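Local coordinates for protein maltose operon transcriptional repressor (Staphylococcus aureus subsp. aureus Mu50, PDB 3HCW) that probably represses transcription of a maltose operon, as a regulator whose C-terminal part has a periplasmic-binding-protein-like fold, at residues 51-56 against 80-85. Sequence-based numbering, arbitrary orientation.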
loop_
_atom_site.group_PDB
_atom_site.type_symbol
_atom_site.label_atom_id
_atom_site.label_comp_id
_atom_site.label_asym_id
_atom_site.label_seq_id
_atom_site.Cartn_x
_atom_site.Cartn_y
_atom_site.Cartn_z
ATOM N N ASN A 51 5.603 -13.396 -12.253
ATOM C CA ASN A 51 4.650 -13.811 -11.222
ATOM C C ASN A 51 4.743 -15.286 -10.799
ATOM O O ASN A 51 4.038 -15.718 -9.887
ATOM C CB ASN A 51 3.215 -13.453 -11.643
ATOM C CG ASN A 51 2.818 -14.066 -12.988
ATOM O OD1 ASN A 51 2.173 -15.115 -13.037
ATOM N ND2 ASN A 51 3.199 -13.407 -14.082
ATOM N N ASN A 52 5.610 -16.052 -11.456
ATOM C CA ASN A 52 5.851 -17.446 -11.076
ATOM C C ASN A 52 7.311 -17.841 -11.269
ATOM O O ASN A 52 8.052 -17.127 -11.934
ATOM C CB ASN A 52 4.908 -18.397 -11.828
ATOM C CG ASN A 52 5.116 -18.369 -13.332
ATOM O OD1 ASN A 52 6.011 -19.035 -13.864
ATOM N ND2 ASN A 52 4.270 -17.615 -14.028
ATOM N N MET A 53 7.708 -18.982 -10.703
ATOM C CA MET A 53 9.113 -19.406 -10.670
ATOM C C MET A 53 9.756 -19.711 -12.031
ATOM O O MET A 53 10.910 -19.336 -12.270
ATOM C CB MET A 53 9.298 -20.601 -9.725
ATOM C CG MET A 53 10.753 -20.868 -9.351
ATOM S SD MET A 53 11.576 -19.314 -8.958
ATOM C CE MET A 53 13.289 -19.797 -9.021
ATOM N N ASN A 54 9.027 -20.394 -12.909
ATOM C CA ASN A 54 9.559 -20.722 -14.230
ATOM C C ASN A 54 9.747 -19.478 -15.099
ATOM O O ASN A 54 10.740 -19.363 -15.820
ATOM C CB ASN A 54 8.676 -21.759 -14.929
ATOM C CG ASN A 54 8.661 -23.096 -14.203
ATOM O OD1 ASN A 54 7.598 -23.669 -13.969
ATOM N ND2 ASN A 54 9.843 -23.593 -13.833
ATOM N N ASP A 55 8.796 -18.550 -14.995
ATOM C CA ASP A 55 8.862 -17.266 -15.691
ATOM C C ASP A 55 9.923 -16.326 -15.099
ATOM O O ASP A 55 10.527 -15.540 -15.828
ATOM C CB ASP A 55 7.487 -16.587 -15.691
ATOM C CG ASP A 55 6.499 -17.238 -16.655
ATOM O OD1 ASP A 55 6.909 -18.085 -17.479
ATOM O OD2 ASP A 55 5.301 -16.893 -16.591
ATOM N N LEU A 56 10.140 -16.407 -13.785
ATOM C CA LEU A 56 11.141 -15.580 -13.102
ATOM C C LEU A 56 12.540 -16.094 -13.396
ATOM O O LEU A 56 13.491 -15.316 -13.444
ATOM C CB LEU A 56 10.884 -15.523 -11.585
ATOM C CG LEU A 56 11.590 -14.497 -10.684
ATOM C CD1 LEU A 56 11.002 -13.097 -10.819
ATOM C CD2 LEU A 56 11.505 -14.939 -9.234
ATOM N N ASN A 80 17.777 -23.609 -1.384
ATOM C CA ASN A 80 17.817 -24.129 -2.761
ATOM C C ASN A 80 17.044 -23.251 -3.743
ATOM O O ASN A 80 16.193 -23.739 -4.492
ATOM C CB ASN A 80 17.348 -25.596 -2.845
ATOM C CG ASN A 80 18.042 -26.493 -1.838
ATOM O OD1 ASN A 80 19.231 -26.334 -1.553
ATOM N ND2 ASN A 80 17.295 -27.446 -1.290
ATOM N N ASP A 81 17.326 -21.952 -3.698
ATOM C CA ASP A 81 16.751 -21.000 -4.639
ATOM C C ASP A 81 17.512 -21.157 -5.958
ATOM O O ASP A 81 18.725 -20.930 -6.005
ATOM C CB ASP A 81 16.857 -19.572 -4.085
ATOM C CG ASP A 81 16.145 -18.539 -4.951
ATOM O OD1 ASP A 81 16.646 -17.396 -5.039
ATOM O OD2 ASP A 81 15.086 -18.855 -5.533
ATOM N N PRO A 82 16.805 -21.593 -7.022
ATOM C CA PRO A 82 17.408 -21.875 -8.330
ATOM C C PRO A 82 17.819 -20.619 -9.101
ATOM O O PRO A 82 18.684 -20.691 -9.976
ATOM C CB PRO A 82 16.296 -22.621 -9.085
ATOM C CG PRO A 82 15.238 -22.928 -8.066
ATOM C CD PRO A 82 15.360 -21.870 -7.028
ATOM N N ILE A 83 17.191 -19.489 -8.786
ATOM C CA ILE A 83 17.575 -18.210 -9.379
ATOM C C ILE A 83 18.783 -17.597 -8.638
ATOM O O ILE A 83 19.584 -16.894 -9.244
ATOM C CB ILE A 83 16.339 -17.255 -9.574
ATOM C CG1 ILE A 83 16.697 -15.994 -10.374
ATOM C CG2 ILE A 83 15.700 -16.907 -8.276
ATOM C CD1 ILE A 83 16.980 -14.754 -9.531
ATOM N N LYS A 84 18.928 -17.898 -7.346
ATOM C CA LYS A 84 20.178 -17.628 -6.627
ATOM C C LYS A 84 21.298 -18.514 -7.184
ATOM O O LYS A 84 22.439 -18.067 -7.296
ATOM C CB LYS A 84 20.015 -17.844 -5.115
ATOM C CG LYS A 84 21.233 -17.431 -4.264
ATOM C CD LYS A 84 20.925 -17.409 -2.764
ATOM C CE LYS A 84 20.887 -18.809 -2.158
ATOM N NZ LYS A 84 20.377 -18.795 -0.758
ATOM N N GLN A 85 20.960 -19.758 -7.536
ATOM C CA GLN A 85 21.889 -20.668 -8.225
ATOM C C GLN A 85 22.290 -20.186 -9.622
ATOM O O GLN A 85 23.435 -20.371 -10.037
ATOM C CB GLN A 85 21.317 -22.088 -8.315
ATOM C CG GLN A 85 21.894 -23.057 -7.289
ATOM C CD GLN A 85 23.417 -23.151 -7.343
ATOM O OE1 GLN A 85 24.097 -22.938 -6.335
ATOM N NE2 GLN A 85 23.957 -23.464 -8.520
#
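The N-terminal turns of two neighbouring helices, 53-65 and 82-89, meet on one face of the parallel sheet in a Rossmann-like α/β subdomain of the periplasmic-binding-protein fold seen in LacI-type repressors. The tight part centres on one methyl group, Met-53 CE. Met-53 runs with CG anti to its backbone N and bends at chi2 (44°), so that CE reaches the second helix, where Met-53 and Pro-82 cross obliquely. CE settles against the ring of Pro-82, 3.5 Å from Pro-82 CD, and also touches the branch methyl of the next residue, with Ile-83 CG2 at 3.8 Å. On the sheet side Leu-56 and Ile-83 are buried and rest on Val-13 of strand 9-13, yet the nearest approach between the two residues is from the backbone, Leu-56 O to Ile-83 CG1, at 4.5 Å. Packing loosens toward solvent, where Met-53 and Pro-82 are only partly shielded.

Each helix start is capped by its own segment. Asn-52 OD1 accepts from Asp-55 N at 3.0 Å, while Asn-52 ND2 in turn donates to Asp-55 OD2 from above the carboxylate plane, a reciprocal pair that also joins the two side chains to each other. Asp-81 caps less firmly, its OD1 receiving a weak bond from Lys-84 N. The other oxygen, Asp-81 OD2, is hydrogen-bonded to Tyr-76 OH and lies 4.0 Å from Met-53 CE.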